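Local coordinates for Mlr6093 protein (Mesorhizobium loti, PDB 2QJ8) that probably acts as a zinc-dependent hydrolase of the aspartoacylase and succinylglutamate desuccinylase family, acting on carbon-nitrogen bonds of linear amides or on ester bonds, at residues L12-V17 against C40-E44; L176-W182 against G249-T254. All coordinates share one frame. Residues are numbered along the deposited sequence.

Contact 1 of 2, residues L12-V17 against C40-E44; sequences LDTPGV and CNRGE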
loop_
_atom_site.group_PDB
_atom_site.type_symbol
_atom_site.label_atom_id
_atom_site.label_comp_id
_atom_site.label_asym_id
_atom_site.label_seq_id
_atom_site.Cartn_x
_atom_site.Cartn_y
_atom_site.Cartn_z
ATOM N N LEU A 12 4.723 4.395 36.418
ATOM C CA LEU A 12 5.670 3.440 35.783
ATOM C C LEU A 12 6.336 2.496 36.789
ATOM O O LEU A 12 6.675 1.369 36.431
ATOM C CB LEU A 12 6.771 4.161 34.983
ATOM C CG LEU A 12 6.393 4.887 33.701
ATOM C CD1 LEU A 12 7.559 5.798 33.181
ATOM C CD2 LEU A 12 5.958 3.884 32.668
ATOM N N ASP A 13 6.485 2.949 38.040
ATOM C CA ASP A 13 7.078 2.159 39.107
ATOM C C ASP A 13 6.150 1.111 39.686
ATOM O O ASP A 13 6.576 0.374 40.559
ATOM C CB ASP A 13 7.598 3.064 40.246
ATOM C CG ASP A 13 8.726 3.986 39.808
ATOM O OD1 ASP A 13 9.289 3.796 38.710
ATOM O OD2 ASP A 13 9.056 4.916 40.572
ATOM N N THR A 14 4.888 1.077 39.268
ATOM C CA THR A 14 3.967 0.067 39.698
ATOM C C THR A 14 4.481 -1.307 39.232
ATOM O O THR A 14 4.773 -1.470 38.037
ATOM C CB THR A 14 2.561 0.281 39.101
ATOM O OG1 THR A 14 1.975 1.455 39.639
ATOM C CG2 THR A 14 1.670 -0.833 39.425
ATOM N N PRO A 15 4.619 -2.282 40.165
ATOM C CA PRO A 15 5.064 -3.602 39.738
ATOM C C PRO A 15 4.070 -4.294 38.820
ATOM O O PRO A 15 2.863 -4.073 38.922
ATOM C CB PRO A 15 5.241 -4.359 41.065
ATOM C CG PRO A 15 4.418 -3.644 42.045
ATOM C CD PRO A 15 4.415 -2.229 41.630
ATOM N N GLY A 16 4.575 -5.134 37.928
ATOM C CA GLY A 16 3.740 -5.823 36.956
ATOM C C GLY A 16 3.273 -5.019 35.753
ATOM O O GLY A 16 3.908 -4.041 35.333
ATOM N N VAL A 17 2.142 -5.447 35.211
ATOM C CA VAL A 17 1.551 -4.902 33.989
ATOM C C VAL A 17 0.592 -3.725 34.276
ATOM O O VAL A 17 -0.339 -3.849 35.073
ATOM C CB VAL A 17 0.804 -6.031 33.204
ATOM C CG1 VAL A 17 0.037 -5.510 31.972
ATOM C CG2 VAL A 17 1.776 -7.145 32.789
ATOM N N CYS A 40 5.242 -2.994 31.386
ATOM C CA CYS A 40 5.411 -4.256 32.127
ATOM C C CYS A 40 6.692 -4.118 32.933
ATOM O O CYS A 40 7.763 -4.069 32.380
ATOM C CB CYS A 40 5.444 -5.450 31.202
ATOM S SG CYS A 40 5.415 -7.079 32.050
ATOM N N ASN A 41 6.543 -3.995 34.241
ATOM C CA ASN A 41 7.642 -3.808 35.150
ATOM C C ASN A 41 7.917 -5.107 35.915
ATOM O O ASN A 41 7.148 -5.455 36.793
ATOM C CB ASN A 41 7.253 -2.680 36.097
ATOM C CG ASN A 41 8.338 -2.310 37.084
ATOM O OD1 ASN A 41 9.349 -2.984 37.236
ATOM N ND2 ASN A 41 8.119 -1.212 37.767
ATOM N N ARG A 42 9.018 -5.788 35.566
ATOM C CA ARG A 42 9.443 -7.009 36.234
ATOM C C ARG A 42 10.732 -6.808 37.055
ATOM O O ARG A 42 11.583 -7.681 37.107
ATOM C CB ARG A 42 9.610 -8.141 35.217
ATOM C CG ARG A 42 8.389 -8.510 34.442
ATOM C CD ARG A 42 7.263 -8.927 35.362
ATOM N NE ARG A 42 6.123 -9.487 34.655
ATOM C CZ ARG A 42 4.901 -9.637 35.166
ATOM N NH1 ARG A 42 4.602 -9.258 36.407
ATOM N NH2 ARG A 42 3.948 -10.167 34.420
ATOM N N GLY A 43 10.873 -5.641 37.679
ATOM C CA GLY A 43 12.006 -5.354 38.535
ATOM C C GLY A 43 13.267 -4.920 37.834
ATOM O O GLY A 43 13.214 -4.217 36.814
ATOM N N GLU A 44 14.405 -5.341 38.383
ATOM C CA GLU A 44 15.707 -4.955 37.861
ATOM C C GLU A 44 15.998 -5.652 36.547
ATOM O O GLU A 44 15.609 -6.793 36.351
ATOM C CB GLU A 44 16.813 -5.242 38.883
ATOM C CG GLU A 44 16.688 -4.410 40.153
#

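Contact 2 of 2, residues L176-W182 against G249-T254; sequences LPVTLLW and GQTLET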
loop_
_atom_site.group_PDB
_atom_site.type_symbol
_atom_site.label_atom_id
_atom_site.label_comp_id
_atom_site.label_asym_id
_atom_site.label_seq_id
_atom_site.Cartn_x
_atom_site.Cartn_y
_atom_site.Cartn_z
ATOM N N LEU A 176 16.816 -10.799 11.329
ATOM C CA LEU A 176 15.937 -10.466 10.220
ATOM C C LEU A 176 16.676 -10.782 8.895
ATOM O O LEU A 176 17.918 -10.947 8.892
ATOM C CB LEU A 176 15.548 -8.985 10.264
ATOM C CG LEU A 176 14.599 -8.592 11.382
ATOM C CD1 LEU A 176 14.570 -7.041 11.561
ATOM C CD2 LEU A 176 13.189 -9.159 11.156
ATOM N N PRO A 177 15.927 -10.951 7.784
ATOM C CA PRO A 177 16.519 -11.190 6.461
ATOM C C PRO A 177 17.696 -10.294 6.073
ATOM O O PRO A 177 18.677 -10.800 5.530
ATOM C CB PRO A 177 15.338 -10.956 5.525
ATOM C CG PRO A 177 14.205 -11.452 6.287
ATOM C CD PRO A 177 14.456 -11.081 7.724
ATOM N N VAL A 178 17.608 -9.000 6.389
ATOM C CA VAL A 178 18.651 -8.027 6.081
ATOM C C VAL A 178 18.957 -7.058 7.209
ATOM O O VAL A 178 18.041 -6.527 7.835
ATOM C CB VAL A 178 18.205 -7.135 4.883
ATOM C CG1 VAL A 178 19.234 -6.018 4.585
ATOM C CG2 VAL A 178 17.922 -7.999 3.633
ATOM N N THR A 179 20.235 -6.823 7.487
ATOM C CA THR A 179 20.613 -5.678 8.321
ATOM C C THR A 179 21.284 -4.761 7.297
ATOM O O THR A 179 22.241 -5.167 6.665
ATOM C CB THR A 179 21.545 -6.011 9.520
ATOM O OG1 THR A 179 20.890 -6.947 10.381
ATOM C CG2 THR A 179 21.879 -4.717 10.313
ATOM N N LEU A 180 20.784 -3.540 7.116
ATOM C CA LEU A 180 21.341 -2.666 6.086
ATOM C C LEU A 180 22.135 -1.503 6.638
ATOM O O LEU A 180 21.575 -0.695 7.366
ATOM C CB LEU A 180 20.222 -2.109 5.198
ATOM C CG LEU A 180 20.609 -1.252 3.974
ATOM C CD1 LEU A 180 21.421 -1.999 2.911
ATOM C CD2 LEU A 180 19.357 -0.660 3.367
ATOM N N LEU A 181 23.411 -1.416 6.251
ATOM C CA LEU A 181 24.240 -0.275 6.615
ATOM C C LEU A 181 23.945 0.801 5.564
ATOM O O LEU A 181 24.103 0.582 4.369
ATOM C CB LEU A 181 25.730 -0.614 6.661
ATOM C CG LEU A 181 26.208 -1.772 7.539
ATOM C CD1 LEU A 181 27.716 -1.640 7.719
ATOM C CD2 LEU A 181 25.540 -1.803 8.892
ATOM N N TRP A 182 23.492 1.967 6.005
ATOM C CA TRP A 182 23.125 3.026 5.088
ATOM C C TRP A 182 23.210 4.410 5.733
ATOM O O TRP A 182 22.462 4.720 6.646
ATOM C CB TRP A 182 21.700 2.760 4.569
ATOM C CG TRP A 182 21.183 3.750 3.544
ATOM C CD1 TRP A 182 21.922 4.616 2.771
ATOM C CD2 TRP A 182 19.829 3.872 3.079
ATOM N NE1 TRP A 182 21.101 5.322 1.932
ATOM C CE2 TRP A 182 19.815 4.883 2.087
ATOM C CE3 TRP A 182 18.629 3.256 3.424
ATOM C CZ2 TRP A 182 18.640 5.291 1.442
ATOM C CZ3 TRP A 182 17.458 3.658 2.775
ATOM C CH2 TRP A 182 17.480 4.675 1.805
ATOM N N GLY A 249 20.042 -14.555 7.447
ATOM C CA GLY A 249 20.492 -13.210 7.827
ATOM C C GLY A 249 21.640 -12.699 6.960
ATOM O O GLY A 249 22.705 -13.335 6.910
ATOM N N GLN A 250 21.438 -11.566 6.274
ATOM C CA GLN A 250 22.468 -10.957 5.430
ATOM C C GLN A 250 22.751 -9.555 5.927
ATOM O O GLN A 250 21.830 -8.837 6.303
ATOM C CB GLN A 250 22.019 -10.810 3.971
ATOM C CG GLN A 250 21.722 -12.076 3.208
ATOM C CD GLN A 250 21.416 -11.786 1.743
ATOM O OE1 GLN A 250 20.267 -11.842 1.305
ATOM N NE2 GLN A 250 22.441 -11.414 0.997
ATOM N N THR A 251 24.022 -9.173 5.898
ATOM C CA THR A 251 24.446 -7.817 6.219
ATOM C C THR A 251 24.862 -7.156 4.898
ATOM O O THR A 251 25.829 -7.573 4.235
ATOM C CB THR A 251 25.563 -7.792 7.258
ATOM O OG1 THR A 251 25.139 -8.573 8.385
ATOM C CG2 THR A 251 25.811 -6.331 7.721
ATOM N N LEU A 252 24.112 -6.125 4.525
ATOM C CA LEU A 252 24.270 -5.447 3.241
ATOM C C LEU A 252 24.510 -3.967 3.490
ATOM O O LEU A 252 24.274 -3.487 4.590
ATOM C CB LEU A 252 22.995 -5.652 2.402
ATOM C CG LEU A 252 22.527 -7.081 2.082
ATOM C CD1 LEU A 252 21.234 -7.068 1.225
ATOM C CD2 LEU A 252 23.610 -7.882 1.388
ATOM N N GLU A 253 25.034 -3.274 2.483
ATOM C CA GLU A 253 25.224 -1.821 2.550
ATOM C C GLU A 253 24.749 -1.189 1.264
ATOM O O GLU A 253 24.832 -1.805 0.194
ATOM C CB GLU A 253 26.676 -1.390 2.856
ATOM C CG GLU A 253 27.665 -1.686 1.813
ATOM C CD GLU A 253 29.086 -1.328 2.231
ATOM O OE1 GLU A 253 29.280 -0.580 3.218
ATOM O OE2 GLU A 253 30.005 -1.809 1.553
ATOM N N THR A 254 24.287 0.046 1.394
ATOM C CA THR A 254 23.800 0.817 0.252
ATOM C C THR A 254 24.499 2.160 0.258
ATOM O O THR A 254 24.584 2.821 1.287
ATOM C CB THR A 254 22.257 0.975 0.210
ATOM O OG1 THR A 254 21.898 1.894 -0.829
ATOM C CG2 THR A 254 21.709 1.496 1.472
HETATM O O HOH W 1 18.390 -12.895 4.063
#

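Contact 1 of 2, residues L12-V17 against C40-E44
Asn-41, Gly-16 and Val-17 carry most of this contact, the open end of an antiparallel beta hairpin formed by strands 16-24 and 33-42. Asn-41 loses 86 Å² to the other segment and works with both backbone and side chain. Its main chain forms a hydrogen-bonded pair with Gly-16: Gly-16 N donates to Asn-41 O at 2.8 Å, and Asn-41 N donates to Gly-16 O at 2.9 Å, nearly straight. Its carboxamide then reaches beyond the ladder into the loop leading into strand 16-24. Asn-41 ND2 donates to Leu-12 O at 3.2 Å and, weakly, to Thr-14 O at 3.4 Å, while Asn-41 OD1 accepts from Gly-43 N at 3.1 Å, an Asx turn. One side chain thus ties down the chain entering one strand and the chain leaving the other. Gly-16, with 58 Å² covered, has a positive phi of 78°, a conformation that favours glycine, and its CA lies 3.6 Å from Arg-42 NH1. Val-17 makes the next, non-hydrogen-bonded pair with Cys-40; on the face these two share, Val-17 CG2 meets Cys-40 SG at 3.7 Å. Between the backbones, Cys-40 CA makes a CA-H...O contact of 3.5 Å with Gly-16 O. Around the hairpin, strand 79-84 flanks strand 33-42 on its other edge, through backbone hydrogen bonds of Cys-40 with Ile-81 and Arg-42 with Gly-79. Asp-13 forms a salt bridge to Arg-80 of that strand, and Arg-42 NH2 hydrogen-bonds to Pro-73 O near the end of helix 60-75.

Contact 2 of 2, residues L176-W182 against G249-T254
Strand 178-182 runs parallel to strand 250-254, the two short strand axes 4.5 Å apart at closest approach and inclined by 27°. Leu-176 O, just before the strand, makes a CA-H...O contact with Gly-249 CA at 3.6 Å. The ladder begins with Pro-177 O, which accepts from Gln-250 N at 3.0 Å and from a water at 2.6 Å that also donates weakly to Gln-250 OE1. Val-178 turns its side chain to the face holding Leu-252, with Val-178 CG1 and Leu-252 CD1 4.0 Å apart. Thr-179 supplies both groups of the central rungs: Thr-179 N donates to Gln-250 O at 2.8 Å, and Thr-179 O accepts from Leu-252 N at 3.0 Å. Leu-180, back on the face of Val-178, places CD1 4.0 Å from Leu-252 CB; Ala-327 and Phe-309 also touch its side chain. Leu-181 repeats the pattern of Thr-179, its N donating to Leu-252 O at 2.8 Å and its O accepting from Thr-254 N at 3.0 Å. Trp-182 follows, its ring nitrogen hydrogen-bonded to Gln-259. Odd-numbered residues from Pro-177 to Leu-181 bond across to even-numbered ones of 250-254, the staggered ladder of parallel strands. Strand 152-155 pairs in parallel with the far edge of 178-182, itself in the catalytic region of the aspartoacylase family, and strand 322-329 runs antiparallel along 250-261, so this is a parallel pair within the large mixed sheet, between 152-155 on one side and 322-329 on the other.

Both contacts belong to the same large mixed sheet but lie far apart on it, about 34 Å between centres and about 22 Å between nearest atoms. They follow in series along the chain: contact 1 closes its hairpin before contact 2 opens. Between them the sheet passes from strand 33-42 through 79-84, 47-52, 136-144, 201-208 and 152-155 to 178-182. Contact 1 is a local antiparallel pairing at the surface, its centre about 26 Å from the centre of the chain (about 15 Å for contact 2); contact 2, partly buried, joins segments 67 residues apart. The sheet thereby runs continuously from the hairpin 16-24/33-42 to strands 250-261 and 322-329.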